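PDB 5FRD: carboxylesterase (Est-2) from Archaeoglobus fulgidus, which probably hydrolyses carboxylic esters as a thermophilic member of the alpha/beta hydrolase family, and binds a coenzyme A molecule near its active site. Local coordinates for residues A[14-28]-A[40-54]. Residues are numbered along the deposited sequence; the frame is centred on the assembly and turned at random. Where two conformers were deposited one is given.
Sequences VSLLKGRERKVFYIH and QLTAIGGYAIDLPNH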
ATOM      1  N   VAL A  14      -4.599  15.471  -8.088  1.00 13.53           N
ATOM      2  CA  VAL A  14      -4.485  14.323  -7.173  1.00 13.82           C
ATOM      3  C   VAL A  14      -5.484  14.532  -6.050  1.00 12.87           C
ATOM      4  O   VAL A  14      -5.462  15.538  -5.361  1.00 13.19           O
ATOM      5  CB  VAL A  14      -3.064  14.163  -6.629  1.00 13.89           C
ATOM      6  CG1 VAL A  14      -2.990  13.040  -5.590  1.00 13.76           C
ATOM      7  CG2 VAL A  14      -2.083  13.861  -7.772  1.00 15.10           C
ATOM      8  N   SER A  15      -6.347  13.525  -5.835  1.00 12.05           N
ATOM      9  CA  SER A  15      -7.262  13.520  -4.709  1.00 12.31           C
ATOM     10  C   SER A  15      -6.691  12.701  -3.566  1.00 11.21           C
ATOM     11  O   SER A  15      -5.967  11.729  -3.808  1.00 12.77           O
ATOM     12  CB  SER A  15      -8.596  12.949  -5.126  1.00 12.04           C
ATOM     13  OG  SER A  15      -9.578  13.210  -4.116  1.00 13.89           O
ATOM     14  N   LEU A  16      -7.007  13.122  -2.366  1.00 11.37           N
ATOM     15  CA  LEU A  16      -6.677  12.363  -1.150  1.00 11.07           C
ATOM     16  C   LEU A  16      -7.874  12.332  -0.233  1.00 12.32           C
ATOM     17  O   LEU A  16      -8.684  13.245  -0.218  1.00 12.36           O
ATOM     18  CB  LEU A  16      -5.464  12.927  -0.415  1.00 12.50           C
ATOM     19  CG  LEU A  16      -4.176  13.079  -1.244  1.00 11.89           C
ATOM     20  CD1 LEU A  16      -4.031  14.493  -1.826  1.00 13.90           C
ATOM     21  CD2 LEU A  16      -2.947  12.764  -0.430  1.00 12.50           C
ATOM     22  N   LEU A  17      -7.932  11.298   0.605  1.00 11.84           N
ATOM     23  CA  LEU A  17      -8.840  11.277   1.743  1.00 12.10           C
ATOM     24  C   LEU A  17      -8.041  11.616   2.968  1.00 11.45           C
ATOM     25  O   LEU A  17      -6.892  11.185   3.123  1.00 13.20           O
ATOM     26  CB  LEU A  17      -9.500   9.915   1.915  1.00 12.80           C
ATOM     27  CG  LEU A  17     -10.465   9.506   0.836  1.00 13.94           C
ATOM     28  CD1 LEU A  17     -10.980   8.104   1.134  1.00 15.57           C
ATOM     29  CD2 LEU A  17     -11.618  10.485   0.692  1.00 17.26           C
ATOM     30  N   LYS A  18      -8.630  12.350   3.899  1.00 12.38           N
ATOM     31  CA  LYS A  18      -7.954  12.680   5.142  0.55 14.64           C
ATOM     32  C   LYS A  18      -8.866  12.533   6.338  1.00 13.66           C
ATOM     33  O   LYS A  18     -10.053  12.807   6.279  1.00 15.83           O
ATOM     34  CB  LYS A  18      -7.379  14.077   5.171  0.55 16.69           C
ATOM     35  CG  LYS A  18      -8.413  15.156   5.014  0.55 15.07           C
ATOM     36  CD  LYS A  18      -7.785  16.546   5.043  0.55 15.23           C
ATOM     37  CE  LYS A  18      -7.528  17.033   6.455  0.55 25.49           C
ATOM     38  NZ  LYS A  18      -6.865  18.373   6.428  0.55 25.17           N
ATOM     39  N   GLY A  19      -8.278  12.025   7.399  1.00 13.22           N
ATOM     40  CA  GLY A  19      -8.889  11.988   8.713  1.00 14.75           C
ATOM     41  C   GLY A  19      -8.310  13.039   9.601  1.00 16.68           C
ATOM     42  O   GLY A  19      -7.879  14.098   9.116  1.00 16.70           O
ATOM     43  N   ARG A  20      -8.248  12.779  10.901  1.00 17.09           N
ATOM     44  CA  ARG A  20      -7.687  13.770  11.819  0.50 19.08           C
ATOM     45  C   ARG A  20      -6.225  14.008  11.482  1.00 19.32           C
ATOM     46  O   ARG A  20      -5.536  13.126  10.920  1.00 16.43           O
ATOM     47  CB  ARG A  20      -7.877  13.383  13.299  0.50 29.54           C
ATOM     48  CG  ARG A  20      -7.121  12.166  13.807  0.50 32.61           C
ATOM     49  CD  ARG A  20      -7.525  11.831  15.246  0.50 48.35           C
ATOM     50  NE  ARG A  20      -7.160  10.470  15.635  0.50 52.15           N
ATOM     51  CZ  ARG A  20      -6.001  10.159  16.199  0.50 25.17           C
ATOM     52  NH1 ARG A  20      -5.116  11.116  16.406  0.50 29.65           N
ATOM     53  NH2 ARG A  20      -5.722   8.909  16.537  0.50 28.45           N
ATOM     54  N   GLU A  21      -5.740  15.212  11.775  1.00 22.32           N
ATOM     55  CA  GLU A  21      -4.369  15.554  11.437  0.50 24.66           C
ATOM     56  C   GLU A  21      -3.410  14.573  12.135  1.00 20.01           C
ATOM     57  O   GLU A  21      -3.496  14.321  13.319  1.00 24.59           O
ATOM     58  CB  GLU A  21      -4.072  17.050  11.657  0.50 23.39           C
ATOM     59  CG  GLU A  21      -2.699  17.494  11.123  0.50 23.44           C
ATOM     60  CD  GLU A  21      -2.584  17.484   9.600  0.50 31.44           C
ATOM     61  OE1 GLU A  21      -3.629  17.587   8.931  0.50 37.85           O
ATOM     62  OE2 GLU A  21      -1.450  17.360   9.073  0.50 26.17           O
ATOM     63  N   ARG A  22      -2.527  13.980  11.324  1.00 17.83           N
ATOM     64  CA  ARG A  22      -1.523  13.036  11.802  0.60 18.03           C
ATOM     65  C   ARG A  22      -0.503  12.867  10.678  1.00 15.17           C
ATOM     66  O   ARG A  22      -0.867  12.873   9.496  1.00 15.72           O
ATOM     67  CB  ARG A  22      -2.177  11.685  12.136  0.60 18.66           C
ATOM     68  CG  ARG A  22      -1.518  10.761  13.126  0.60 19.77           C
ATOM     69  CD  ARG A  22      -2.058  10.943  14.535  0.60 17.64           C
ATOM     70  NE  ARG A  22      -1.267  10.211  15.530  0.60 20.91           N
ATOM     71  CZ  ARG A  22      -1.557   9.000  16.013  0.60 23.66           C
ATOM     72  NH1 ARG A  22      -2.583   8.286  15.559  0.60 16.45           N
ATOM     73  NH2 ARG A  22      -0.754   8.472  16.936  0.60 29.79           N
ATOM     74  N   LYS A  23       0.766  12.667  11.042  1.00 15.41           N
ATOM     75  CA  LYS A  23       1.834  12.538  10.055  0.60 16.39           C
ATOM     76  C   LYS A  23       1.958  11.084   9.590  1.00 14.99           C
ATOM     77  O   LYS A  23       2.947  10.405   9.840  1.00 15.51           O
ATOM     78  CB  LYS A  23       3.160  13.052  10.625  0.60 18.21           C
ATOM     79  CG  LYS A  23       3.084  14.490  11.142  0.60 21.18           C
ATOM     80  CD  LYS A  23       2.787  15.467  10.035  0.60 19.62           C
ATOM     81  CE  LYS A  23       2.877  16.900  10.503  0.60 22.91           C
ATOM     82  NZ  LYS A  23       2.692  17.862   9.391  0.60 21.82           N
ATOM     83  N   VAL A  24       0.894  10.644   8.895  1.00 14.05           N
ATOM     84  CA  VAL A  24       0.751   9.288   8.364  1.00 13.82           C
ATOM     85  C   VAL A  24       0.214   9.438   6.946  1.00 11.99           C
ATOM     86  O   VAL A  24      -0.730  10.204   6.726  1.00 13.15           O
ATOM     87  CB  VAL A  24      -0.191   8.404   9.215  1.00 14.22           C
ATOM     88  CG1 VAL A  24      -0.184   6.963   8.696  1.00 14.10           C
ATOM     89  CG2 VAL A  24       0.228   8.407  10.663  1.00 17.28           C
ATOM     90  N   PHE A  25       0.844   8.734   6.007  1.00 11.13           N
ATOM     91  CA  PHE A  25       0.537   8.825   4.595  1.00 11.33           C
ATOM     92  C   PHE A  25       0.384   7.422   4.011  1.00 11.74           C
ATOM     93  O   PHE A  25       1.350   6.637   4.034  1.00 12.56           O
ATOM     94  CB  PHE A  25       1.655   9.605   3.869  1.00 12.50           C
ATOM     95  CG  PHE A  25       1.300  10.001   2.460  1.00 12.16           C
ATOM     96  CD1 PHE A  25       0.639  11.198   2.194  1.00 12.59           C
ATOM     97  CD2 PHE A  25       1.631   9.186   1.406  1.00 13.58           C
ATOM     98  CE1 PHE A  25       0.323  11.540   0.894  1.00 13.64           C
ATOM     99  CE2 PHE A  25       1.313   9.556   0.106  1.00 14.33           C
ATOM    100  CZ  PHE A  25       0.666  10.735  -0.117  1.00 14.08           C
ATOM    101  N   TYR A  26      -0.817   7.103   3.500  1.00 10.55           N
ATOM    102  CA  TYR A  26      -1.135   5.754   3.070  1.00  9.94           C
ATOM    103  C   TYR A  26      -1.173   5.647   1.563  1.00 10.87           C
ATOM    104  O   TYR A  26      -1.758   6.515   0.903  1.00 12.02           O
ATOM    105  CB  TYR A  26      -2.519   5.322   3.584  1.00 10.28           C
ATOM    106  CG  TYR A  26      -2.784   5.474   5.057  1.00 10.94           C
ATOM    107  CD1 TYR A  26      -3.247   6.660   5.568  1.00 11.97           C
ATOM    108  CD2 TYR A  26      -2.629   4.413   5.947  1.00 11.99           C
ATOM    109  CE1 TYR A  26      -3.555   6.817   6.904  1.00 13.38           C
ATOM    110  CE2 TYR A  26      -2.890   4.579   7.298  1.00 11.52           C
ATOM    111  CZ  TYR A  26      -3.344   5.772   7.776  1.00 13.20           C
ATOM    112  OH  TYR A  26      -3.629   5.919   9.131  1.00 14.62           O
ATOM    113  N   ILE A  27      -0.651   4.540   1.039  1.00 10.55           N
ATOM    114  CA  ILE A  27      -0.580   4.279  -0.394  1.00 10.56           C
ATOM    115  C   ILE A  27      -1.207   2.895  -0.686  1.00 10.55           C
ATOM    116  O   ILE A  27      -0.702   1.857  -0.239  1.00 11.71           O
ATOM    117  CB  ILE A  27       0.864   4.299  -0.948  1.00 11.88           C
ATOM    118  CG1 ILE A  27       1.604   5.536  -0.429  1.00 12.84           C
ATOM    119  CG2 ILE A  27       0.800   4.291  -2.463  1.00 13.34           C
ATOM    120  CD1 ILE A  27       3.044   5.617  -0.865  1.00 14.43           C
ATOM    121  N   HIS A  28      -2.305   2.933  -1.429  1.00 10.59           N
ATOM    122  CA  HIS A  28      -3.115   1.767  -1.785  1.00 10.87           C
ATOM    123  C   HIS A  28      -2.468   0.834  -2.791  1.00 12.79           C
ATOM    124  O   HIS A  28      -1.433   1.133  -3.390  1.00 12.98           O
ATOM    125  CB  HIS A  28      -4.478   2.213  -2.319  1.00 11.84           C
ATOM    126  CG  HIS A  28      -4.409   2.975  -3.597  1.00 11.07           C
ATOM    127  ND1 HIS A  28      -4.230   2.374  -4.822  1.00 12.39           N
ATOM    128  CD2 HIS A  28      -4.481   4.307  -3.838  1.00 12.07           C
ATOM    129  CE1 HIS A  28      -4.212   3.304  -5.765  1.00 13.34           C
ATOM    130  NE2 HIS A  28      -4.319   4.487  -5.190  1.00 12.56           N
ATOM    131  N   GLN A  40      -8.482   2.992   8.799  1.00 12.34           N
ATOM    132  CA  GLN A  40      -7.322   3.609   9.401  1.00 12.52           C
ATOM    133  C   GLN A  40      -7.470   5.132   9.475  1.00 12.93           C
ATOM    134  O   GLN A  40      -7.132   5.758  10.479  1.00 13.97           O
ATOM    135  CB  GLN A  40      -6.045   3.259   8.621  1.00 13.02           C
ATOM    136  CG  GLN A  40      -5.612   1.807   8.765  1.00 13.49           C
ATOM    137  CD  GLN A  40      -6.584   0.817   8.149  1.00 13.59           C
ATOM    138  OE1 GLN A  40      -6.926   0.917   6.981  1.00 13.84           O
ATOM    139  NE2 GLN A  40      -7.043  -0.210   8.961  1.00 13.95           N
ATOM    140  N   LEU A  41      -8.028   5.713   8.421  1.00 12.38           N
ATOM    141  CA  LEU A  41      -8.182   7.158   8.367  1.00 13.34           C
ATOM    142  C   LEU A  41      -9.072   7.655   9.491  1.00 15.57           C
ATOM    143  O   LEU A  41      -8.771   8.682  10.091  1.00 15.61           O
ATOM    144  CB  LEU A  41      -8.724   7.607   7.022  1.00 13.54           C
ATOM    145  CG  LEU A  41      -7.733   7.461   5.876  1.00 13.46           C
ATOM    146  CD1 LEU A  41      -8.479   7.476   4.565  1.00 15.22           C
ATOM    147  CD2 LEU A  41      -6.688   8.574   5.938  1.00 15.66           C
ATOM    148  N   THR A  42     -10.134   6.916   9.782  1.00 15.02           N
ATOM    149  CA  THR A  42     -11.106   7.318  10.812  1.00 16.66           C
ATOM    150  C   THR A  42     -10.584   7.124  12.224  1.00 20.14           C
ATOM    151  O   THR A  42     -10.983   7.868  13.125  1.00 24.77           O
ATOM    152  CB  THR A  42     -12.462   6.605  10.633  1.00 19.34           C
ATOM    153  OG1 THR A  42     -12.250   5.187  10.688  1.00 20.84           O
ATOM    154  CG2 THR A  42     -13.149   7.005   9.365  1.00 18.59           C
ATOM    155  N   ALA A  43      -9.696   6.166  12.432  1.00 15.31           N
ATOM    156  CA  ALA A  43      -9.203   5.851  13.770  1.00 16.51           C
ATOM    157  C   ALA A  43      -7.857   6.442  14.085  1.00 18.46           C
ATOM    158  O   ALA A  43      -7.651   6.951  15.171  1.00 23.28           O
ATOM    159  CB  ALA A  43      -9.168   4.333  13.973  1.00 18.85           C
ATOM    160  N   ILE A  44      -6.933   6.364  13.142  1.00 17.12           N
ATOM    161  CA  ILE A  44      -5.556   6.796  13.319  0.60 16.85           C
ATOM    162  C   ILE A  44      -5.353   8.190  12.759  1.00 16.58           C
ATOM    163  O   ILE A  44      -4.645   8.987  13.373  1.00 18.21           O
ATOM    164  CB  ILE A  44      -4.616   5.811  12.629  0.60 19.37           C
ATOM    165  CG1 ILE A  44      -4.688   4.502  13.444  0.60 27.65           C
ATOM    166  CG2 ILE A  44      -3.198   6.341  12.534  0.60 19.92           C
ATOM    167  CD1 ILE A  44      -3.992   3.349  12.809  0.60 26.47           C
ATOM    168  N   GLY A  45      -5.998   8.486  11.634  1.00 14.52           N
ATOM    169  CA  GLY A  45      -5.824   9.778  10.981  1.00 15.79           C
ATOM    170  C   GLY A  45      -4.822   9.723   9.864  1.00 14.37           C
ATOM    171  O   GLY A  45      -4.357   8.656   9.483  1.00 15.30           O
ATOM    172  N   GLY A  46      -4.493  10.902   9.354  1.00 13.00           N
ATOM    173  CA  GLY A  46      -3.544  11.041   8.264  1.00 14.00           C
ATOM    174  C   GLY A  46      -4.211  11.267   6.919  1.00 12.12           C
ATOM    175  O   GLY A  46      -5.392  11.599   6.829  1.00 13.20           O
ATOM    176  N   TYR A  47      -3.444  11.042   5.860  1.00 11.35           N
ATOM    177  CA  TYR A  47      -3.866  11.227   4.477  1.00 11.81           C
ATOM    178  C   TYR A  47      -3.621   9.985   3.651  1.00 11.20           C
ATOM    179  O   TYR A  47      -2.537   9.393   3.749  1.00 11.87           O
ATOM    180  CB  TYR A  47      -3.041  12.349   3.822  1.00 12.03           C
ATOM    181  CG  TYR A  47      -3.389  13.759   4.175  1.00 11.82           C
ATOM    182  CD1 TYR A  47      -2.948  14.301   5.360  1.00 14.56           C
ATOM    183  CD2 TYR A  47      -4.141  14.546   3.325  1.00 14.32           C
ATOM    184  CE1 TYR A  47      -3.237  15.657   5.685  1.00 15.51           C
ATOM    185  CE2 TYR A  47      -4.415  15.884   3.627  1.00 15.96           C
ATOM    186  CZ  TYR A  47      -3.975  16.391   4.799  1.00 14.42           C
ATOM    187  OH  TYR A  47      -4.225  17.733   5.111  1.00 21.18           O
ATOM    188  N   ALA A  48      -4.586   9.619   2.814  1.00 10.34           N
ATOM    189  CA  ALA A  48      -4.449   8.510   1.874  1.00 10.70           C
ATOM    190  C   ALA A  48      -4.585   9.020   0.457  1.00 11.45           C
ATOM    191  O   ALA A  48      -5.579   9.658   0.123  1.00 12.21           O
ATOM    192  CB  ALA A  48      -5.494   7.428   2.136  1.00 11.72           C
ATOM    193  N   ILE A  49      -3.581   8.747  -0.361  1.00 11.44           N
ATOM    194  CA  ILE A  49      -3.607   9.201  -1.744  1.00 11.59           C
ATOM    195  C   ILE A  49      -4.507   8.357  -2.634  1.00 13.08           C
ATOM    196  O   ILE A  49      -4.575   7.141  -2.472  1.00 12.51           O
ATOM    197  CB  ILE A  49      -2.177   9.245  -2.288  1.00 11.82           C
ATOM    198  CG1 ILE A  49      -2.103   9.994  -3.622  1.00 14.70           C
ATOM    199  CG2 ILE A  49      -1.566   7.859  -2.407  1.00 14.14           C
ATOM    200  CD1 ILE A  49      -0.675  10.236  -4.127  1.00 14.04           C
ATOM    201  N   ASP A  50      -5.183   8.970  -3.605  1.00 11.58           N
ATOM    202  CA  ASP A  50      -5.642   8.246  -4.800  1.00 13.34           C
ATOM    203  C   ASP A  50      -4.523   8.373  -5.834  1.00 13.12           C
ATOM    204  O   ASP A  50      -4.283   9.487  -6.320  1.00 12.87           O
ATOM    205  CB  ASP A  50      -6.910   8.883  -5.413  1.00 12.42           C
ATOM    206  CG  ASP A  50      -8.196   8.574  -4.697  1.00 14.90           C
ATOM    207  OD1 ASP A  50      -8.332   7.507  -4.071  1.00 15.39           O
ATOM    208  OD2 ASP A  50      -9.170   9.379  -4.895  1.00 15.51           O
ATOM    209  N   LEU A  51      -3.756   7.334  -6.113  1.00 12.04           N
ATOM    210  CA  LEU A  51      -2.741   7.472  -7.151  1.00 12.79           C
ATOM    211  C   LEU A  51      -3.398   7.891  -8.453  1.00 13.24           C
ATOM    212  O   LEU A  51      -4.548   7.526  -8.724  1.00 13.63           O
ATOM    213  CB  LEU A  51      -1.973   6.156  -7.351  1.00 12.83           C
ATOM    214  CG  LEU A  51      -1.040   5.718  -6.231  1.00 14.31           C
ATOM    215  CD1 LEU A  51      -0.557   4.303  -6.459  1.00 15.64           C
ATOM    216  CD2 LEU A  51       0.123   6.672  -6.027  1.00 16.07           C
ATOM    217  N   PRO A  52      -2.681   8.669  -9.276  1.00 13.85           N
ATOM    218  CA  PRO A  52      -3.235   8.930 -10.610  1.00 14.40           C
ATOM    219  C   PRO A  52      -3.694   7.629 -11.263  1.00 13.37           C
ATOM    220  O   PRO A  52      -3.130   6.554 -10.996  1.00 14.54           O
ATOM    221  CB  PRO A  52      -2.059   9.557 -11.352  1.00 15.62           C
ATOM    222  CG  PRO A  52      -1.280  10.231 -10.272  1.00 16.99           C
ATOM    223  CD  PRO A  52      -1.371   9.295  -9.084  1.00 15.29           C
ATOM    224  N   ASN A  53      -4.757   7.727 -12.048  1.00 14.98           N
ATOM    225  CA  ASN A  53      -5.462   6.583 -12.645  1.00 14.16           C
ATOM    226  C   ASN A  53      -6.401   5.834 -11.729  1.00 14.09           C
ATOM    227  O   ASN A  53      -7.008   4.851 -12.153  1.00 17.11           O
ATOM    228  CB  ASN A  53      -4.511   5.600 -13.338  1.00 16.38           C
ATOM    229  CG  ASN A  53      -3.589   6.301 -14.315  1.00 19.96           C
ATOM    230  OD1 ASN A  53      -4.066   7.016 -15.182  1.00 19.98           O
ATOM    231  ND2 ASN A  53      -2.298   6.175 -14.129  1.00 19.68           N
ATOM    232  N   HIS A  54      -6.526   6.304 -10.484  1.00 13.68           N
ATOM    233  CA  HIS A  54      -7.335   5.664  -9.458  1.00 13.22           C
ATOM    234  C   HIS A  54      -8.198   6.695  -8.760  1.00 13.67           C
ATOM    235  O   HIS A  54      -7.850   7.874  -8.649  1.00 13.35           O
ATOM    236  CB  HIS A  54      -6.446   4.963  -8.435  1.00 13.14           C
ATOM    237  CG  HIS A  54      -5.481   3.978  -9.034  1.00 13.66           C
ATOM    238  ND1 HIS A  54      -4.335   4.362  -9.685  1.00 16.09           N
ATOM    239  CD2 HIS A  54      -5.500   2.633  -9.070  1.00 13.29           C
ATOM    240  CE1 HIS A  54      -3.692   3.286 -10.108  1.00 16.33           C
ATOM    241  NE2 HIS A  54      -4.366   2.224  -9.732  1.00 15.65           N
TER
HETATM  242  O   HOH W   1      -9.417  10.428  12.064  1.00 22.94           O
HETATM  243  O   HOH W   2      -2.223  18.843   6.545  1.00 29.55           O
HETATM  244  O   HOH W   3      -3.859   5.335  -0.602  1.00 11.89           O
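Tyr26 and Gly45 illustrate how a beta-alpha-beta crossover is locked at the turn between its helix and second strand, the close-packed part of this contact. The phenol OH of Tyr26 donates to Gly45 O (2.9 Å), which lies at the ring edge, near its plane. CG sits anti to the carbonyl carbon (chi1 -52°), sending the ring back beneath helix 38-43, where CE1 meets Leu41 CD2 at 3.7 Å and CE2 meets Gln40 CB. A leucine in place of Tyr26 would probably leave the buried Gly45 carbonyl without its hydroxyl partner and open a gap beneath Leu41 and Gln40. Gly45 and Gly46 both have positive phi, and a CB on either would clash with a carbonyl of segment 14-28. At the far end of strand 47-49, His28 accepts Leu51 N on NE2 (3.0 Å), the donor near the ring plane, while its CE1 lies over one face of the His54 ring.

The outer margin is more open to solvent. Lys18 lays CB over a face of the buried Tyr47 ring, 3.9 Å from its centroid, and in one of two modelled conformers NZ reaches Tyr47 OH; a water also meets that hydroxyl.

Strand 47-49 runs between antiparallel 12-18, where Leu17 and Ala48 exchange N-H···O bonds, and parallel 24-27, where Tyr26 bonds Tyr47 O and Ile49 N; Ile49 and Tyr47 touch helix 65-79 and Ile44 packs against helix 235-249.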